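Putative hexose oxidase (Nonomuraea sp. ATCC 39727, PDB 5AWV) is a flavoprotein that probably oxidises the sugar of glycopeptide antibiotics, carrying covalently bound FAD and seen here in complex with teicoplanin. Local coordinates at residues A260-T263 and E264-S268; R446-Y449 and A450-A454. One frame throughout, in Å; residues are numbered along the deposited sequence.

Interaction 1: A260-T263 and E264-S268; sequences AGMT and EAAFS. With T55 (8-methylnonanoic acid), chain B; MAN (alpha-D-mannopyranose), chain C.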
ATOM      1  N   ALA A 260      29.531 -11.454 -11.592  1.00 39.74           N
ATOM      2  CA  ALA A 260      30.817 -11.769 -12.289  1.00 43.20           C
ATOM      3  C   ALA A 260      31.019 -13.272 -12.400  1.00 39.60           C
ATOM      4  O   ALA A 260      31.313 -13.795 -13.453  1.00 52.81           O
ATOM      5  CB  ALA A 260      31.996 -11.103 -11.589  1.00 40.96           C
ATOM      6  N   GLY A 261      30.737 -13.997 -11.354  1.00 37.29           N
ATOM      7  CA  GLY A 261      30.825 -15.424 -11.446  1.00 32.87           C
ATOM      8  C   GLY A 261      29.642 -16.174 -11.997  1.00 37.16           C
ATOM      9  O   GLY A 261      29.707 -17.377 -12.034  1.00 33.33           O
ATOM     10  N   MET A 262      28.552 -15.505 -12.407  1.00 33.41           N
ATOM     11  CA  MET A 262      27.302 -16.222 -12.756  1.00 31.31           C
ATOM     12  C   MET A 262      27.173 -16.582 -14.280  1.00 29.45           C
ATOM     13  O   MET A 262      26.909 -15.729 -15.083  1.00 34.28           O
ATOM     14  CB  MET A 262      26.098 -15.321 -12.281  1.00 31.55           C
ATOM     15  CG  MET A 262      24.665 -15.902 -12.320  1.00 32.57           C
ATOM     16  SD  MET A 262      24.341 -17.174 -11.072  1.00 33.13           S
ATOM     17  CE  MET A 262      24.465 -16.324  -9.498  1.00 31.33           C
ATOM     18  N   THR A 263      27.328 -17.844 -14.681  1.00 27.39           N
ATOM     19  CA  THR A 263      27.091 -18.243 -16.058  1.00 25.09           C
ATOM     20  C   THR A 263      25.590 -18.289 -16.357  1.00 25.02           C
ATOM     21  O   THR A 263      24.780 -18.379 -15.447  1.00 20.48           O
ATOM     22  CB  THR A 263      27.695 -19.622 -16.348  1.00 25.64           C
ATOM     23  OG1 THR A 263      27.181 -20.614 -15.439  1.00 21.17           O
ATOM     24  CG2 THR A 263      29.223 -19.513 -16.211  1.00 26.82           C
ATOM     25  N   GLU A 264      25.275 -18.367 -17.633  1.00 24.19           N
ATOM     26  CA  GLU A 264      23.939 -18.627 -18.113  1.00 24.38           C
ATOM     27  C   GLU A 264      23.335 -19.886 -17.494  1.00 24.34           C
ATOM     28  O   GLU A 264      22.180 -19.891 -17.015  1.00 22.33           O
ATOM     29  CB  GLU A 264      23.945 -18.650 -19.610  1.00 26.09           C
ATOM     30  CG  GLU A 264      22.571 -18.690 -20.268  1.00 29.42           C
ATOM     31  CD  GLU A 264      22.661 -18.464 -21.787  1.00 28.04           C
ATOM     32  OE1 GLU A 264      21.670 -18.862 -22.489  1.00 25.95           O
ATOM     33  OE2 GLU A 264      23.695 -17.857 -22.312  1.00 29.00           O
ATOM     34  N   ALA A 265      24.150 -20.924 -17.374  1.00 19.89           N
ATOM     35  CA  ALA A 265      23.725 -22.124 -16.701  1.00 21.42           C
ATOM     36  C   ALA A 265      23.447 -22.073 -15.187  1.00 20.68           C
ATOM     37  O   ALA A 265      22.458 -22.663 -14.694  1.00 23.26           O
ATOM     38  CB  ALA A 265      24.682 -23.323 -17.021  1.00 22.63           C
ATOM     39  N   ALA A 266      24.333 -21.429 -14.467  1.00 18.69           N
ATOM     40  CA  ALA A 266      24.204 -21.250 -13.063  1.00 19.84           C
ATOM     41  C   ALA A 266      22.965 -20.349 -12.737  1.00 19.69           C
ATOM     42  O   ALA A 266      22.282 -20.601 -11.779  1.00 19.57           O
ATOM     43  CB  ALA A 266      25.448 -20.593 -12.500  1.00 19.03           C
ATOM     44  N   PHE A 267      22.786 -19.312 -13.515  1.00 19.78           N
ATOM     45  CA  PHE A 267      21.624 -18.432 -13.401  1.00 20.36           C
ATOM     46  C   PHE A 267      20.349 -19.206 -13.568  1.00 21.56           C
ATOM     47  O   PHE A 267      19.453 -19.093 -12.749  1.00 19.30           O
ATOM     48  CB  PHE A 267      21.676 -17.312 -14.412  1.00 19.35           C
ATOM     49  CG  PHE A 267      20.561 -16.306 -14.249  1.00 18.78           C
ATOM     50  CD1 PHE A 267      20.701 -15.243 -13.383  1.00 18.74           C
ATOM     51  CD2 PHE A 267      19.380 -16.452 -14.955  1.00 17.12           C
ATOM     52  CE1 PHE A 267      19.662 -14.310 -13.225  1.00 21.76           C
ATOM     53  CE2 PHE A 267      18.364 -15.529 -14.813  1.00 20.37           C
ATOM     54  CZ  PHE A 267      18.510 -14.441 -13.953  1.00 19.24           C
ATOM     55  N   SER A 268      20.230 -19.939 -14.658  1.00 21.81           N
ATOM     56  CA  SER A 268      19.119 -20.832 -14.829  1.00 22.41           C
ATOM     57  C   SER A 268      18.898 -21.854 -13.709  1.00 22.78           C
ATOM     58  O   SER A 268      17.755 -22.013 -13.231  1.00 18.54           O
ATOM     59  CB  SER A 268      19.147 -21.503 -16.198  1.00 26.33           C
ATOM     60  OG  SER A 268      17.878 -22.151 -16.386  1.00 37.65           O
TER
HETATM   61  CAD T55 B 101      21.804 -23.604 -17.767  1.00 56.57           C
HETATM   62  CAE T55 B 101      21.582 -24.714 -18.712  1.00 44.61           C
HETATM   63  CAG T55 B 101      21.158 -25.804 -17.736  1.00 40.06           C
HETATM   64  CAH T55 B 101      22.261 -26.365 -16.784  1.00 43.93           C
HETATM   65  CAI T55 B 101      21.834 -27.515 -15.895  1.00 46.60           C
HETATM   66  CAJ T55 B 101      22.835 -28.073 -14.873  1.00 44.16           C
HETATM   67  CAK T55 B 101      22.150 -29.230 -14.170  1.00 46.06           C
HETATM   68  CAL T55 B 101      22.867 -30.162 -13.200  1.00 48.01           C
HETATM   69  CAF T55 B 101      20.702 -24.000 -19.772  1.00 45.90           C
HETATM   70  C   T55 B 101      21.959 -31.348 -12.846  1.00 50.23           C
HETATM   71  O   T55 B 101      21.017 -31.663 -13.534  1.00 73.01           O
HETATM   72  C1  MAN C 102      21.400 -18.624 -28.082  1.00 42.88           C
HETATM   73  C2  MAN C 102      21.026 -18.881 -26.616  1.00 39.57           C
HETATM   74  C3  MAN C 102      20.470 -17.614 -25.984  1.00 39.84           C
HETATM   75  C4  MAN C 102      21.490 -16.458 -26.171  1.00 41.62           C
HETATM   76  C5  MAN C 102      21.793 -16.166 -27.676  1.00 45.48           C
HETATM   77  C6  MAN C 102      22.756 -14.945 -27.850  1.00 49.11           C
HETATM   78  O2  MAN C 102      22.154 -19.248 -25.919  1.00 34.32           O
HETATM   79  O3  MAN C 102      20.180 -17.853 -24.529  1.00 34.96           O
HETATM   80  O4  MAN C 102      20.867 -15.387 -25.607  1.00 41.10           O
HETATM   81  O5  MAN C 102      22.273 -17.396 -28.305  1.00 40.51           O
HETATM   82  O6  MAN C 102      24.141 -15.363 -27.632  1.00 44.08           O
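Thr263 reaches over the first turn of the helix that begins at Glu264 and takes the N-H of Ala266 on its hydroxyl, with Ala266 N to Thr263 OG1 at 3.1 Å and an N-H...O angle of 161°. A chi1 of 56° places OG1 between the backbone N and the carbonyl carbon, on the side where the Ala266 N-H points at it; the methyl of Ala266 packs there too, Ala266 CB lying 3.4 Å from Thr263 OG1. The carbonyl of the same threonine opens the helical ladder, with a hydrogen bond of 2.9 Å from Phe267 N to Thr263 O. Thr263 is thus the N-cap of helix 264-280, its side chain satisfying an amide that has no preceding turn to bond to. One residue earlier, Met262 bends at chi2 and chi3 and sets its sulfur against the backbone of that turn, Met262 SD being 3.6 Å from Phe267 N and 3.9 Å from Ala266 CB. Met262 CG meets Phe267 CB and lies at the edge of the aromatic ring, near its plane; the two side chains cross at about a right angle. Farther out, Met262 and Phe267 share Phe309 of strand 309-316, and Phe267 also meets Tyr384 of helix 377-387. Glu264 extends from the helix start to the ligands: its OE1 accepts a hydrogen bond from O3 of the mannose at 2.7 Å, and a weak one from O2, and is also hydrogen-bonded to a modified side chain of the bound peptide. Glu264, Ala265 and Ser268 line the 8-methylnonanoic acid site, where the exact fit is doubtful in the model; the Ser268 hydroxyl is hydrogen-bonded to Arg272 NE.

Interaction 2: R446-Y449 and A450-A454; sequences RKLY and ADVYA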
ATOM      1  N   ARG A 446       9.893  -2.748 -20.568  1.00 16.79           N
ATOM      2  CA  ARG A 446       8.853  -3.222 -21.415  1.00 17.83           C
ATOM      3  C   ARG A 446       9.319  -4.367 -22.297  1.00 20.05           C
ATOM      4  O   ARG A 446       8.568  -5.313 -22.521  1.00 18.52           O
ATOM      5  CB  ARG A 446       8.190  -2.128 -22.263  1.00 20.67           C
ATOM      6  CG  ARG A 446       7.435  -1.132 -21.431  1.00 20.47           C
ATOM      7  CD  ARG A 446       7.135   0.135 -22.198  1.00 21.98           C
ATOM      8  NE  ARG A 446       6.141   0.913 -21.462  1.00 21.81           N
ATOM      9  CZ  ARG A 446       5.905   2.203 -21.641  1.00 24.97           C
ATOM     10  NH1 ARG A 446       6.562   2.904 -22.561  1.00 24.13           N
ATOM     11  NH2 ARG A 446       4.975   2.789 -20.910  1.00 23.32           N
ATOM     12  N   LYS A 447      10.577  -4.335 -22.727  1.00 20.58           N
ATOM     13  CA  LYS A 447      11.083  -5.465 -23.537  1.00 22.10           C
ATOM     14  C   LYS A 447      11.207  -6.689 -22.611  1.00 16.76           C
ATOM     15  O   LYS A 447      10.840  -7.752 -23.008  1.00 19.63           O
ATOM     16  CB  LYS A 447      12.438  -5.129 -24.248  1.00 22.30           C
ATOM     17  CG  LYS A 447      12.974  -6.237 -25.117  1.00 25.50           C
ATOM     18  CD  LYS A 447      14.362  -5.898 -25.703  1.00 29.07           C
ATOM     19  CE  LYS A 447      14.832  -7.102 -26.544  1.00 31.53           C
ATOM     20  NZ  LYS A 447      15.459  -8.129 -25.645  1.00 30.88           N
ATOM     21  N   LEU A 448      11.797  -6.515 -21.435  1.00 17.31           N
ATOM     22  CA  LEU A 448      11.927  -7.578 -20.432  1.00 17.84           C
ATOM     23  C   LEU A 448      10.578  -8.286 -20.188  1.00 18.58           C
ATOM     24  O   LEU A 448      10.451  -9.531 -20.296  1.00 18.36           O
ATOM     25  CB  LEU A 448      12.483  -6.999 -19.160  1.00 17.66           C
ATOM     26  CG  LEU A 448      12.350  -7.834 -17.869  1.00 17.52           C
ATOM     27  CD1 LEU A 448      13.110  -9.122 -18.000  1.00 16.92           C
ATOM     28  CD2 LEU A 448      12.905  -7.019 -16.712  1.00 17.52           C
ATOM     29  N   TYR A 449       9.531  -7.453 -20.010  1.00 17.51           N
ATOM     30  CA  TYR A 449       8.214  -7.973 -19.674  1.00 17.48           C
ATOM     31  C   TYR A 449       7.611  -8.676 -20.824  1.00 16.70           C
ATOM     32  O   TYR A 449       7.195  -9.795 -20.678  1.00 16.46           O
ATOM     33  CB  TYR A 449       7.327  -6.819 -19.179  1.00 16.67           C
ATOM     34  CG  TYR A 449       6.049  -7.199 -18.487  1.00 16.44           C
ATOM     35  CD1 TYR A 449       6.050  -7.420 -17.116  1.00 16.28           C
ATOM     36  CD2 TYR A 449       4.833  -7.045 -19.144  1.00 17.37           C
ATOM     37  CE1 TYR A 449       4.863  -7.573 -16.401  1.00 17.25           C
ATOM     38  CE2 TYR A 449       3.633  -7.211 -18.461  1.00 17.27           C
ATOM     39  CZ  TYR A 449       3.661  -7.507 -17.087  1.00 17.45           C
ATOM     40  OH  TYR A 449       2.476  -7.679 -16.408  1.00 15.11           O
ATOM     41  N   ALA A 450       7.618  -8.034 -22.008  1.00 16.61           N
ATOM     42  CA  ALA A 450       7.075  -8.612 -23.228  1.00 17.39           C
ATOM     43  C   ALA A 450       7.819  -9.904 -23.627  1.00 18.09           C
ATOM     44  O   ALA A 450       7.185 -10.873 -24.048  1.00 20.20           O
ATOM     45  CB  ALA A 450       7.125  -7.604 -24.372  1.00 17.13           C
ATOM     46  N   ASP A 451       9.117  -9.976 -23.363  1.00 19.98           N
ATOM     47  CA  ASP A 451       9.881 -11.220 -23.740  1.00 19.00           C
ATOM     48  C   ASP A 451       9.471 -12.338 -22.802  1.00 18.32           C
ATOM     49  O   ASP A 451       9.168 -13.502 -23.217  1.00 18.44           O
ATOM     50  CB  ASP A 451      11.375 -11.023 -23.649  1.00 19.16           C
ATOM     51  CG  ASP A 451      11.944 -10.132 -24.775  1.00 22.23           C
ATOM     52  OD1 ASP A 451      11.230  -9.748 -25.712  1.00 24.22           O
ATOM     53  OD2 ASP A 451      13.105  -9.773 -24.670  1.00 23.23           O
ATOM     54  N   VAL A 452       9.420 -12.014 -21.523  1.00 16.96           N
ATOM     55  CA  VAL A 452       8.983 -13.026 -20.557  1.00 17.10           C
ATOM     56  C   VAL A 452       7.610 -13.572 -20.893  1.00 15.66           C
ATOM     57  O   VAL A 452       7.421 -14.777 -20.889  1.00 15.80           O
ATOM     58  CB  VAL A 452       9.047 -12.462 -19.109  1.00 16.79           C
ATOM     59  CG1 VAL A 452       8.382 -13.383 -18.111  1.00 17.47           C
ATOM     60  CG2 VAL A 452      10.461 -12.231 -18.726  1.00 18.20           C
ATOM     61  N   TYR A 453       6.678 -12.673 -21.246  1.00 14.90           N
ATOM     62  CA  TYR A 453       5.296 -13.034 -21.489  1.00 16.43           C
ATOM     63  C   TYR A 453       4.982 -13.157 -22.992  1.00 18.05           C
ATOM     64  O   TYR A 453       3.809 -13.118 -23.383  1.00 14.94           O
ATOM     65  CB  TYR A 453       4.318 -12.087 -20.749  1.00 16.35           C
ATOM     66  CG  TYR A 453       4.513 -12.181 -19.220  1.00 16.11           C
ATOM     67  CD1 TYR A 453       4.221 -13.364 -18.518  1.00 16.15           C
ATOM     68  CD2 TYR A 453       5.049 -11.127 -18.512  1.00 17.31           C
ATOM     69  CE1 TYR A 453       4.423 -13.459 -17.143  1.00 13.72           C
ATOM     70  CE2 TYR A 453       5.298 -11.264 -17.151  1.00 15.45           C
ATOM     71  CZ  TYR A 453       4.960 -12.397 -16.504  1.00 14.61           C
ATOM     72  OH  TYR A 453       5.228 -12.459 -15.140  1.00 15.25           O
ATOM     73  N   ALA A 454       5.998 -13.522 -23.793  1.00 20.34           N
ATOM     74  CA  ALA A 454       5.854 -13.493 -25.268  1.00 23.30           C
ATOM     75  C   ALA A 454       4.837 -14.479 -25.815  1.00 23.41           C
ATOM     76  O   ALA A 454       4.127 -14.183 -26.794  1.00 24.24           O
ATOM     77  CB  ALA A 454       7.214 -13.613 -25.986  1.00 25.65           C
TER
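The last turns of helix 438-452 carry this contact, in which residues four apart meet along the helix and Tyr453 is the first residue to leave helical phi/psi. Tyr449 and Tyr453 form a T-shaped pair: the edge of Tyr453 is directed at the face of Tyr449, with ring centroids 5.0 Å apart and planes at 67°. Tyr453 CD2 stands 3.9 Å above the Tyr449 plane, over its centre, while Tyr453 CE2 approaches Tyr449 CE1 to 3.8 Å. With CG beside its backbone N (chi1 -62°), Tyr453 turns its ring back along the helix, toward the preceding turn. Val452 CG1 lies over one face of the Tyr453 ring, and Val452 CG2 runs alongside Leu448 CD1 at 4.1 Å, the two side chains pointing the same way. On another flank Lys447, extended until it bends at its last torsion, brings NZ to 3.0 Å from Asp451 OD2 in a salt bridge, meeting that oxygen nearly along its C-O axis. Asn386 of helix 377-387 hydrogen-bonds to both members of this pair, through its OD1 to Lys447 NZ and its ND2 to Asp451 OD2. Backbone i to i+4 bonds run from Ala450 N to Arg446 O through Tyr453 N to Tyr449 O, the last at 3.0 Å. Both phenol hydroxyls have outside partners, Ala368 O for Tyr449 and the Tyr428 hydroxyl for Tyr453. Ring contact and hydroxyl bonds together probably restrain the rotation of both tyrosines, and Lys367, in cation-pi contact with Tyr449, probably adds an electrostatic pull on its ring.

From the N terminus, interaction 1 comes first, where the loop after strand 249-257 passes into helix 264-280; interaction 2 follows much later, near the end of helix 438-452. Each is confined to one continuous stretch, so neither closes a long loop, and the two lie in series without nesting or crossing. Their centres are 21 Å apart and their nearest atoms about 9 Å, with no direct touch. Helix 377-387 lies against both: its Val383 meets Phe267 of 260-268 and Val452 of 446-454. Interaction 1 also leans on strand 309-316 and interaction 2 on strand 424-432, both members of the seven-stranded antiparallel sheet.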